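Local coordinates for protein POP2 (Saccharomyces cerevisiae, PDB 1UOC) that acts as a probably catalytic subunit of the CCR4-NOT deadenylase complex and in vitro degrades RNA from the 3' end, preferring poly(A), at residues H40-T45 and G249-M254; K205-F210 and K268-T273. All coordinates share one frame; numbering follows the deposited sequence.

Contact 1. Residues H40-T45 and G249-M254; sequences HVSIST and GQSLLM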
loop_
_atom_site.group_PDB
_atom_site.type_symbol
_atom_site.label_atom_id
_atom_site.label_comp_id
_atom_site.label_asym_id
_atom_site.label_seq_id
_atom_site.Cartn_x
_atom_site.Cartn_y
_atom_site.Cartn_z
ATOM N N HIS A 40 0.557 7.755 9.724
ATOM C CA HIS A 40 0.348 6.355 9.336
ATOM C C HIS A 40 0.005 6.399 7.841
ATOM O O HIS A 40 -0.931 7.081 7.428
ATOM C CB HIS A 40 -0.794 5.713 10.138
ATOM C CG HIS A 40 -0.382 5.222 11.494
ATOM N ND1 HIS A 40 0.188 6.044 12.447
ATOM C CD2 HIS A 40 -0.432 3.986 12.047
ATOM C CE1 HIS A 40 0.474 5.331 13.523
ATOM N NE2 HIS A 40 0.110 4.080 13.308
ATOM N N VAL A 41 0.781 5.679 7.041
ATOM C CA VAL A 41 0.615 5.657 5.592
ATOM C C VAL A 41 0.397 4.241 5.052
ATOM O O VAL A 41 1.208 3.345 5.299
ATOM C CB VAL A 41 1.886 6.198 4.896
ATOM C CG1 VAL A 41 1.604 6.519 3.426
ATOM C CG2 VAL A 41 2.389 7.417 5.638
ATOM N N SER A 42 -0.685 4.044 4.307
ATOM C CA SER A 42 -0.956 2.736 3.711
ATOM C C SER A 42 -0.654 2.863 2.222
ATOM O O SER A 42 -0.762 3.952 1.648
ATOM C CB SER A 42 -2.415 2.353 3.890
ATOM O OG SER A 42 -3.232 3.302 3.231
ATOM N N ILE A 43 -0.263 1.759 1.605
ATOM C CA ILE A 43 0.045 1.762 0.186
ATOM C C ILE A 43 -0.554 0.562 -0.538
ATOM O O ILE A 43 -0.637 -0.538 0.005
ATOM C CB ILE A 43 1.571 1.780 -0.061
ATOM C CG1 ILE A 43 1.851 1.699 -1.564
ATOM C CG2 ILE A 43 2.242 0.631 0.700
ATOM C CD1 ILE A 43 3.311 1.642 -1.907
ATOM N N SER A 44 -0.970 0.790 -1.773
ATOM C CA SER A 44 -1.539 -0.256 -2.604
ATOM C C SER A 44 -1.042 -0.018 -4.026
ATOM O O SER A 44 -0.711 1.113 -4.405
ATOM C CB SER A 44 -3.061 -0.217 -2.563
ATOM O OG SER A 44 -3.575 -1.390 -3.164
ATOM N N THR A 45 -0.980 -1.080 -4.814
ATOM C CA THR A 45 -0.469 -0.943 -6.163
ATOM C C THR A 45 -1.226 -1.768 -7.180
ATOM O O THR A 45 -1.920 -2.731 -6.852
ATOM C CB THR A 45 0.989 -1.374 -6.239
ATOM O OG1 THR A 45 1.067 -2.764 -5.893
ATOM C CG2 THR A 45 1.850 -0.552 -5.284
ATOM N N GLY A 249 -8.848 3.399 -3.341
ATOM C CA GLY A 249 -9.780 2.884 -2.352
ATOM C C GLY A 249 -9.192 1.752 -1.539
ATOM O O GLY A 249 -9.481 1.616 -0.348
ATOM N N GLN A 250 -8.361 0.938 -2.189
ATOM C CA GLN A 250 -7.713 -0.184 -1.523
ATOM C C GLN A 250 -6.759 0.291 -0.429
ATOM O O GLN A 250 -6.723 -0.288 0.653
ATOM C CB GLN A 250 -6.940 -1.039 -2.537
ATOM C CG GLN A 250 -7.807 -1.962 -3.390
ATOM C CD GLN A 250 -8.396 -3.111 -2.588
ATOM O OE1 GLN A 250 -7.670 -3.988 -2.111
ATOM N NE2 GLN A 250 -9.719 -3.108 -2.425
ATOM N N SER A 251 -5.978 1.330 -0.704
ATOM C CA SER A 251 -5.049 1.818 0.311
ATOM C C SER A 251 -5.898 2.352 1.451
ATOM O O SER A 251 -5.583 2.160 2.619
ATOM C CB SER A 251 -4.117 2.915 -0.245
ATOM O OG SER A 251 -4.824 4.113 -0.568
ATOM N N LEU A 252 -7.004 2.999 1.098
ATOM C CA LEU A 252 -7.920 3.534 2.090
ATOM C C LEU A 252 -8.527 2.429 2.975
ATOM O O LEU A 252 -8.561 2.552 4.200
ATOM C CB LEU A 252 -9.034 4.329 1.393
ATOM C CG LEU A 252 -10.220 4.745 2.276
ATOM C CD1 LEU A 252 -9.744 5.551 3.490
ATOM C CD2 LEU A 252 -11.200 5.552 1.429
ATOM N N LEU A 253 -8.996 1.352 2.354
ATOM C CA LEU A 253 -9.612 0.245 3.086
ATOM C C LEU A 253 -8.609 -0.385 4.035
ATOM O O LEU A 253 -8.934 -0.753 5.167
ATOM C CB LEU A 253 -10.134 -0.823 2.101
ATOM C CG LEU A 253 -10.995 -1.956 2.684
ATOM C CD1 LEU A 253 -12.174 -1.364 3.445
ATOM C CD2 LEU A 253 -11.501 -2.873 1.564
ATOM N N MET A 254 -7.387 -0.514 3.540
ATOM C CA MET A 254 -6.265 -1.086 4.270
ATOM C C MET A 254 -6.019 -0.319 5.561
ATOM O O MET A 254 -5.988 -0.897 6.645
ATOM C CB MET A 254 -5.029 -0.999 3.375
ATOM C CG MET A 254 -3.904 -1.951 3.681
ATOM S SD MET A 254 -2.536 -1.690 2.527
ATOM C CE MET A 254 -3.359 -2.067 0.985
#
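Ser42 holds OG between its backbone N and carbonyl carbon (chi1 62°), whereas in Ser44 OG stands anti to N, and the two hydroxyls meet neighbouring residues of helix 247-264, Ser251 and Gln250. Ser42 OG donates to Ser251 O at 2.7 Å. The hydroxyl sits well above the carbonyl plane, at a C=O...OG angle of 112°. Two residues on, Ser44 OG lies 3.4 Å from Gln250 CB. Ser44 CB lies 4.0 Å from Ser251 CB. Met254 bends at its last torsion, which lays Met254 CE 3.3 Å from Ile43 O, with SD almost as near. The Ile43 side chain points away from the helix, and its backbone carbonyl is what meets the thioether. With serines on both sides, the axes of segments 40-45 and 249-254 come within 6.8 Å, at 140° between their directions, consistent with close packing of small side chains. The amide of Gln250 turns off the strand, where its NE2 bonds to Phe244 O, while Ser251 OG bonds back to Gly248 O. Ser44 and Gln250 are both predicted ligands of the catalytic divalent metal, along with Glu46 and Asp166. The buried serine-to-carbonyl bond and the thioether contact therefore tie together the strand and the helix that carry two of the predicted ligands, which at these positions of this DEDD-family nuclease are serine and glutamine.

Contact 2. Residues K205-F210 and K268-T273; sequences KIIQEF and KFPNGT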
loop_
_atom_site.group_PDB
_atom_site.type_symbol
_atom_site.label_atom_id
_atom_site.label_comp_id
_atom_site.label_asym_id
_atom_site.label_seq_id
_atom_site.Cartn_x
_atom_site.Cartn_y
_atom_site.Cartn_z
ATOM N N LYS A 205 -3.464 -12.725 9.456
ATOM C CA LYS A 205 -3.300 -14.161 9.287
ATOM C C LYS A 205 -2.977 -14.849 10.603
ATOM O O LYS A 205 -3.494 -15.924 10.878
ATOM C CB LYS A 205 -2.205 -14.505 8.263
ATOM C CG LYS A 205 -1.983 -16.023 8.152
ATOM C CD LYS A 205 -1.260 -16.463 6.874
ATOM C CE LYS A 205 0.237 -16.211 6.926
ATOM N NZ LYS A 205 0.555 -14.760 7.085
ATOM N N ILE A 206 -2.130 -14.244 11.426
ATOM C CA ILE A 206 -1.804 -14.898 12.675
ATOM C C ILE A 206 -2.903 -14.706 13.711
ATOM O O ILE A 206 -2.998 -15.477 14.661
ATOM C CB ILE A 206 -0.416 -14.456 13.235
ATOM C CG1 ILE A 206 -0.543 -13.256 14.156
ATOM C CG2 ILE A 206 0.529 -14.143 12.088
ATOM C CD1 ILE A 206 0.716 -13.023 14.964
ATOM N N ILE A 207 -3.737 -13.685 13.543
ATOM C CA ILE A 207 -4.844 -13.490 14.479
ATOM C C ILE A 207 -5.888 -14.517 14.063
ATOM O O ILE A 207 -6.339 -15.336 14.861
ATOM C CB ILE A 207 -5.505 -12.095 14.355
ATOM C CG1 ILE A 207 -4.630 -11.019 14.995
ATOM C CG2 ILE A 207 -6.883 -12.119 15.011
ATOM C CD1 ILE A 207 -5.233 -9.622 14.901
ATOM N N GLN A 208 -6.256 -14.451 12.788
ATOM C CA GLN A 208 -7.239 -15.348 12.198
ATOM C C GLN A 208 -6.536 -16.655 11.888
ATOM O O GLN A 208 -6.581 -17.152 10.762
ATOM C CB GLN A 208 -7.810 -14.728 10.914
ATOM C CG GLN A 208 -9.328 -14.818 10.788
ATOM C CD GLN A 208 -10.036 -14.427 12.071
ATOM O OE1 GLN A 208 -10.033 -15.184 13.041
ATOM N NE2 GLN A 208 -10.637 -13.241 12.088
ATOM N N GLU A 209 -5.879 -17.193 12.911
ATOM C CA GLU A 209 -5.132 -18.444 12.831
ATOM C C GLU A 209 -4.994 -18.888 14.286
ATOM O O GLU A 209 -4.630 -20.027 14.584
ATOM C CB GLU A 209 -3.752 -18.191 12.212
ATOM C CG GLU A 209 -3.109 -19.381 11.521
ATOM C CD GLU A 209 -1.924 -18.975 10.647
ATOM O OE1 GLU A 209 -0.907 -18.489 11.193
ATOM O OE2 GLU A 209 -2.010 -19.135 9.409
ATOM N N PHE A 210 -5.299 -17.952 15.180
ATOM C CA PHE A 210 -5.248 -18.163 16.622
ATOM C C PHE A 210 -6.637 -18.589 17.093
ATOM O O PHE A 210 -6.794 -19.135 18.188
ATOM C CB PHE A 210 -4.857 -16.863 17.326
ATOM C CG PHE A 210 -3.593 -16.956 18.127
ATOM C CD1 PHE A 210 -2.378 -17.241 17.508
ATOM C CD2 PHE A 210 -3.610 -16.736 19.501
ATOM C CE1 PHE A 210 -1.198 -17.304 18.247
ATOM C CE2 PHE A 210 -2.437 -16.796 20.247
ATOM C CZ PHE A 210 -1.228 -17.080 19.620
ATOM N N LYS A 268 -3.095 -5.713 20.611
ATOM C CA LYS A 268 -2.611 -6.989 21.133
ATOM C C LYS A 268 -3.150 -8.184 20.359
ATOM O O LYS A 268 -4.259 -8.148 19.820
ATOM C CB LYS A 268 -3.009 -7.158 22.600
ATOM C CG LYS A 268 -2.554 -6.049 23.523
ATOM C CD LYS A 268 -1.048 -6.002 23.634
ATOM C CE LYS A 268 -0.614 -4.986 24.673
ATOM N NZ LYS A 268 0.871 -4.923 24.796
ATOM N N PHE A 269 -2.354 -9.244 20.299
ATOM C CA PHE A 269 -2.784 -10.461 19.631
ATOM C C PHE A 269 -3.639 -11.204 20.658
ATOM O O PHE A 269 -3.607 -10.884 21.853
ATOM C CB PHE A 269 -1.584 -11.324 19.214
ATOM C CG PHE A 269 -0.827 -10.787 18.028
ATOM C CD1 PHE A 269 0.402 -10.153 18.195
ATOM C CD2 PHE A 269 -1.361 -10.884 16.743
ATOM C CE1 PHE A 269 1.089 -9.620 17.100
ATOM C CE2 PHE A 269 -0.682 -10.351 15.637
ATOM C CZ PHE A 269 0.544 -9.720 15.819
ATOM N N PRO A 270 -4.428 -12.191 20.209
ATOM C CA PRO A 270 -5.281 -12.954 21.124
ATOM C C PRO A 270 -4.582 -13.515 22.369
ATOM O O PRO A 270 -5.250 -13.929 23.316
ATOM C CB PRO A 270 -5.837 -14.053 20.224
ATOM C CG PRO A 270 -6.002 -13.329 18.924
ATOM C CD PRO A 270 -4.696 -12.573 18.809
ATOM N N ASN A 271 -3.251 -13.524 22.383
ATOM C CA ASN A 271 -2.531 -14.062 23.533
ATOM C C ASN A 271 -1.791 -13.011 24.356
ATOM O O ASN A 271 -0.892 -13.346 25.129
ATOM C CB ASN A 271 -1.548 -15.144 23.077
ATOM C CG ASN A 271 -0.260 -14.573 22.515
ATOM O OD1 ASN A 271 -0.274 -13.655 21.692
ATOM N ND2 ASN A 271 0.866 -15.124 22.952
ATOM N N GLY A 272 -2.168 -11.745 24.190
ATOM C CA GLY A 272 -1.524 -10.681 24.944
ATOM C C GLY A 272 -0.318 -10.038 24.277
ATOM O O GLY A 272 0.021 -8.892 24.585
ATOM N N THR A 273 0.340 -10.773 23.380
ATOM C CA THR A 273 1.508 -10.256 22.667
ATOM C C THR A 273 1.161 -8.963 21.925
ATOM O O THR A 273 0.039 -8.784 21.462
ATOM C CB THR A 273 2.036 -11.294 21.644
ATOM O OG1 THR A 273 2.607 -12.406 22.341
ATOM C CG2 THR A 273 3.092 -10.674 20.740
#
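Ile207 and Phe269 bring the two backbones within 6.3 Å, CA to CA, where the chain leaving helix 200-207 meets a type I beta turn from Phe269 to Gly272. On the first side Ile207 O receives both Glu209 N and Phe210 N, approaching from the same face of its plane, the first of these bonds closing an inverse gamma turn centred on Gln208. On the second, Gly272 N bonds to Phe269 O at 2.9 Å and Phe269 N to Thr273 O. The Phe269 ring is the main apolar target. Ile206 CD1 sits over one face of this ring, offset toward the rim, in a CH-pi contact; the closeness of the approach is doubtful. Ile207 comes in at the edge instead: CG1, anti to its own carbonyl carbon (chi1 -76°), lies 3.7 Å from Phe269 CD2 and also reaches Pro270 CD at 4.1 Å. Farther out, Phe210 CD2 leans on Pro270 CB at 3.6 Å. Its CE2 meets Asn271 CB at 3.4 Å, near the plane of the ring, with the Asn271 amide turned 57° from that plane. Asn271 OD1 accepts two weak bonds inside its own segment, from Thr273 N and Thr273 OG1, so the amide oxygen faces its own loop. Phe275 and Tyr278 also set their rings against Phe269, and Tyr278 touches Ile206 as well. Carbon contacts therefore carry this surface junction between the two segments, grading from the buried Phe269 ring to exposed Phe210 and Pro270, while the backbone bonds that close the two turns stay within their own segments.

Contacts 1 and 2 lie about 22 Å apart between centres and about 12 Å between nearest atoms, without touching. Contact 1 is near the middle of the domain, about 5 Å from the centre of the chain, and includes two of the four predicted metal-binding residues; contact 2 is at the surface, about 22 Å from that centre and away from the annotated sites. Along the chain their segments alternate: helix 247-264 passes through contact 1 and then leads into the loop at 268-273. The C-terminal part of the domain thus packs first on strand 40-48, which carries predicted metal ligands, and then beside the end of helix 200-207.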